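Local coordinates for Rx protein (Solanum tuberosum, PDB 4M70) that is a plant NB-LRR disease-resistance protein, represented here by its N-terminal coiled-coil domain, and probably triggers the hypersensitive response when it perceives a pathogen avirulence protein, at residues Asp71-Asp74 / Ser75-Asn79. Numbering follows the deposited sequence.
Sequences DMVD and SESRN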
ATOM      1  N   ASP A  71       9.139   1.711   2.854  1.00 52.65           N
ATOM      2  CA  ASP A  71       9.796   2.195   4.062  1.00 50.56           C
ATOM      3  C   ASP A  71       8.884   2.080   5.281  1.00 53.47           C
ATOM      4  O   ASP A  71       9.305   1.614   6.353  1.00 53.94           O
ATOM      5  CB  ASP A  71      10.253   3.642   3.876  1.00 56.51           C
ATOM      6  CG  ASP A  71      11.392   3.773   2.881  1.00 51.25           C
ATOM      7  OD1 ASP A  71      12.070   2.762   2.608  1.00 54.04           O
ATOM      8  OD2 ASP A  71      11.591   4.887   2.359  1.00 60.70           O
ATOM      9  N   MET A  72       7.625   2.474   5.106  1.00 52.32           N
ATOM     10  CA  MET A  72       6.652   2.418   6.201  1.00 50.88           C
ATOM     11  C   MET A  72       6.328   0.995   6.676  1.00 50.21           C
ATOM     12  O   MET A  72       6.242   0.732   7.881  1.00 46.67           O
ATOM     13  CB  MET A  72       5.375   3.160   5.806  1.00 55.93           C
ATOM     14  CG  MET A  72       5.540   4.684   5.793  1.00 54.91           C
ATOM     15  SD  MET A  72       4.080   5.521   5.133  1.00 67.36           S
ATOM     16  CE  MET A  72       4.481   7.241   5.449  1.00 61.33           C
ATOM     17  N   VAL A  73       6.147   0.082   5.726  1.00 48.33           N
ATOM     18  CA  VAL A  73       5.883  -1.313   6.054  1.00 47.35           C
ATOM     19  C   VAL A  73       7.085  -1.938   6.772  1.00 52.56           C
ATOM     20  O   VAL A  73       6.922  -2.665   7.756  1.00 49.58           O
ATOM     21  CB  VAL A  73       5.504  -2.134   4.794  1.00 49.52           C
ATOM     22  CG1 VAL A  73       5.507  -3.628   5.095  1.00 49.57           C
ATOM     23  CG2 VAL A  73       4.143  -1.691   4.252  1.00 48.71           C
ATOM     24  N   ASP A  74       8.289  -1.648   6.279  1.00 50.70           N
ATOM     25  CA  ASP A  74       9.514  -2.119   6.927  1.00 46.67           C
ATOM     26  C   ASP A  74       9.582  -1.637   8.381  1.00 44.60           C
ATOM     27  O   ASP A  74       9.838  -2.421   9.315  1.00 49.85           O
ATOM     28  CB  ASP A  74      10.748  -1.637   6.162  1.00 49.10           C
ATOM     29  CG  ASP A  74      11.059  -2.503   4.960  1.00 52.16           C
ATOM     30  OD1 ASP A  74      10.564  -3.648   4.912  1.00 45.65           O
ATOM     31  OD2 ASP A  74      11.808  -2.038   4.070  1.00 52.23           O
ATOM     32  N   SER A  75       9.335  -0.341   8.561  1.00 45.09           N
ATOM     33  CA  SER A  75       9.422   0.286   9.877  1.00 48.82           C
ATOM     34  C   SER A  75       8.404  -0.282  10.860  1.00 55.16           C
ATOM     35  O   SER A  75       8.743  -0.654  11.989  1.00 54.99           O
ATOM     36  CB  SER A  75       9.236   1.798   9.750  1.00 51.86           C
ATOM     37  OG  SER A  75       9.441   2.448  10.996  1.00 63.36           O
ATOM     38  N   GLU A  76       7.156  -0.383  10.411  1.00 56.65           N
ATOM     39  CA  GLU A  76       6.090  -0.866  11.271  1.00 48.97           C
ATOM     40  C   GLU A  76       6.216  -2.355  11.575  1.00 50.24           C
ATOM     41  O   GLU A  76       5.851  -2.804  12.660  1.00 56.30           O
ATOM     42  CB  GLU A  76       4.725  -0.520  10.670  1.00 51.91           C
ATOM     43  CG  GLU A  76       4.481   0.984  10.576  1.00 51.71           C
ATOM     44  CD  GLU A  76       4.378   1.662  11.934  1.00 57.27           C
ATOM     45  OE1 GLU A  76       4.199   0.964  12.953  1.00 59.74           O
ATOM     46  OE2 GLU A  76       4.468   2.908  11.981  1.00 58.47           O
ATOM     47  N   SER A  77       6.752  -3.114  10.625  1.00 46.52           N
ATOM     48  CA  SER A  77       7.043  -4.521  10.866  1.00 46.82           C
ATOM     49  C   SER A  77       8.123  -4.636  11.940  1.00 59.90           C
ATOM     50  O   SER A  77       8.062  -5.524  12.809  1.00 56.27           O
ATOM     51  CB  SER A  77       7.465  -5.221   9.575  1.00 53.26           C
ATOM     52  OG  SER A  77       6.415  -5.192   8.620  1.00 54.67           O
ATOM     53  N   ARG A  78       9.121  -3.752  11.871  1.00 52.06           N
ATOM     54  CA  ARG A  78      10.110  -3.682  12.942  1.00 56.39           C
ATOM     55  C   ARG A  78       9.427  -3.378  14.276  1.00 57.92           C
ATOM     56  O   ARG A  78       9.791  -3.945  15.309  1.00 55.99           O
ATOM     57  CB  ARG A  78      11.195  -2.643  12.646  1.00 49.27           C
ATOM     58  CG  ARG A  78      12.231  -3.084  11.618  1.00 53.80           C
ATOM     59  CD  ARG A  78      13.448  -2.161  11.619  1.00 47.06           C
ATOM     60  NE  ARG A  78      13.141  -0.808  11.155  1.00 49.22           N
ATOM     61  CZ  ARG A  78      13.162  -0.437   9.877  1.00 47.86           C
ATOM     62  NH1 ARG A  78      13.469  -1.315   8.929  1.00 46.84           N
ATOM     63  NH2 ARG A  78      12.873   0.811   9.543  1.00 43.73           N
ATOM     64  N   ASN A  79       8.425  -2.503  14.251  1.00 53.93           N
ATOM     65  CA  ASN A  79       7.664  -2.209  15.465  1.00 59.65           C
ATOM     66  C   ASN A  79       6.888  -3.423  15.987  1.00 57.06           C
ATOM     67  O   ASN A  79       6.725  -3.580  17.198  1.00 63.84           O
ATOM     68  CB  ASN A  79       6.742  -1.002  15.263  1.00 55.02           C
ATOM     69  CG  ASN A  79       7.510   0.307  15.144  1.00 58.21           C
ATOM     70  OD1 ASN A  79       8.671   0.397  15.539  1.00 60.22           O
ATOM     71  ND2 ASN A  79       6.861   1.330  14.598  1.00 60.30           N
TER
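One face of the Arg78 guanidinium rests over the Asp74 carbonyl and the start of the following turn: Asp74 O stands 3.7 Å above the plane and Ser75 CA 3.4 Å above it, both displaced toward the rim. The setting is an uninterrupted α-helix, 56-81, in the four-helix coiled-coil domain, and the evidence is the i to i+4 ladder: Ser75, Glu76, Ser77 and Arg78 give their backbone N-H to the carbonyls of Asp71, Met72, Val73 and Asp74. Arg78 folds back along the helix through a bend at chi3 (-67°), which carries NH1 to 3.9 Å from Asp74 CB. The Asp74 carboxylate is not engaged by it, since OD2 remains 5.2 Å from Arg78 NH1; any attraction between the two charges would act across that gap.

On the inner side, Val73 and Ser77 face helix 4-24, Val73 packing on Thr16 and Ser20. The buried Ser77 hydroxyl bonds to Ser20 OG, linking the two helices, and also donates to Val73 O. Its chi1 of -62° sets OG beside its own backbone N, within reach of the preceding turn. Toward helix 86-119, Glu76 touches Glu95 and Ile96, and its carboxylate receives Asn79 ND2 at OE1 (3.2 Å); the donor comes from above the carboxylate plane, 63° out of it.

Val73 O therefore accepts twice, from Ser77 N at 2.9 Å and Ser77 OG at 2.7 Å, the two donors approaching from opposite faces of the carbonyl plane.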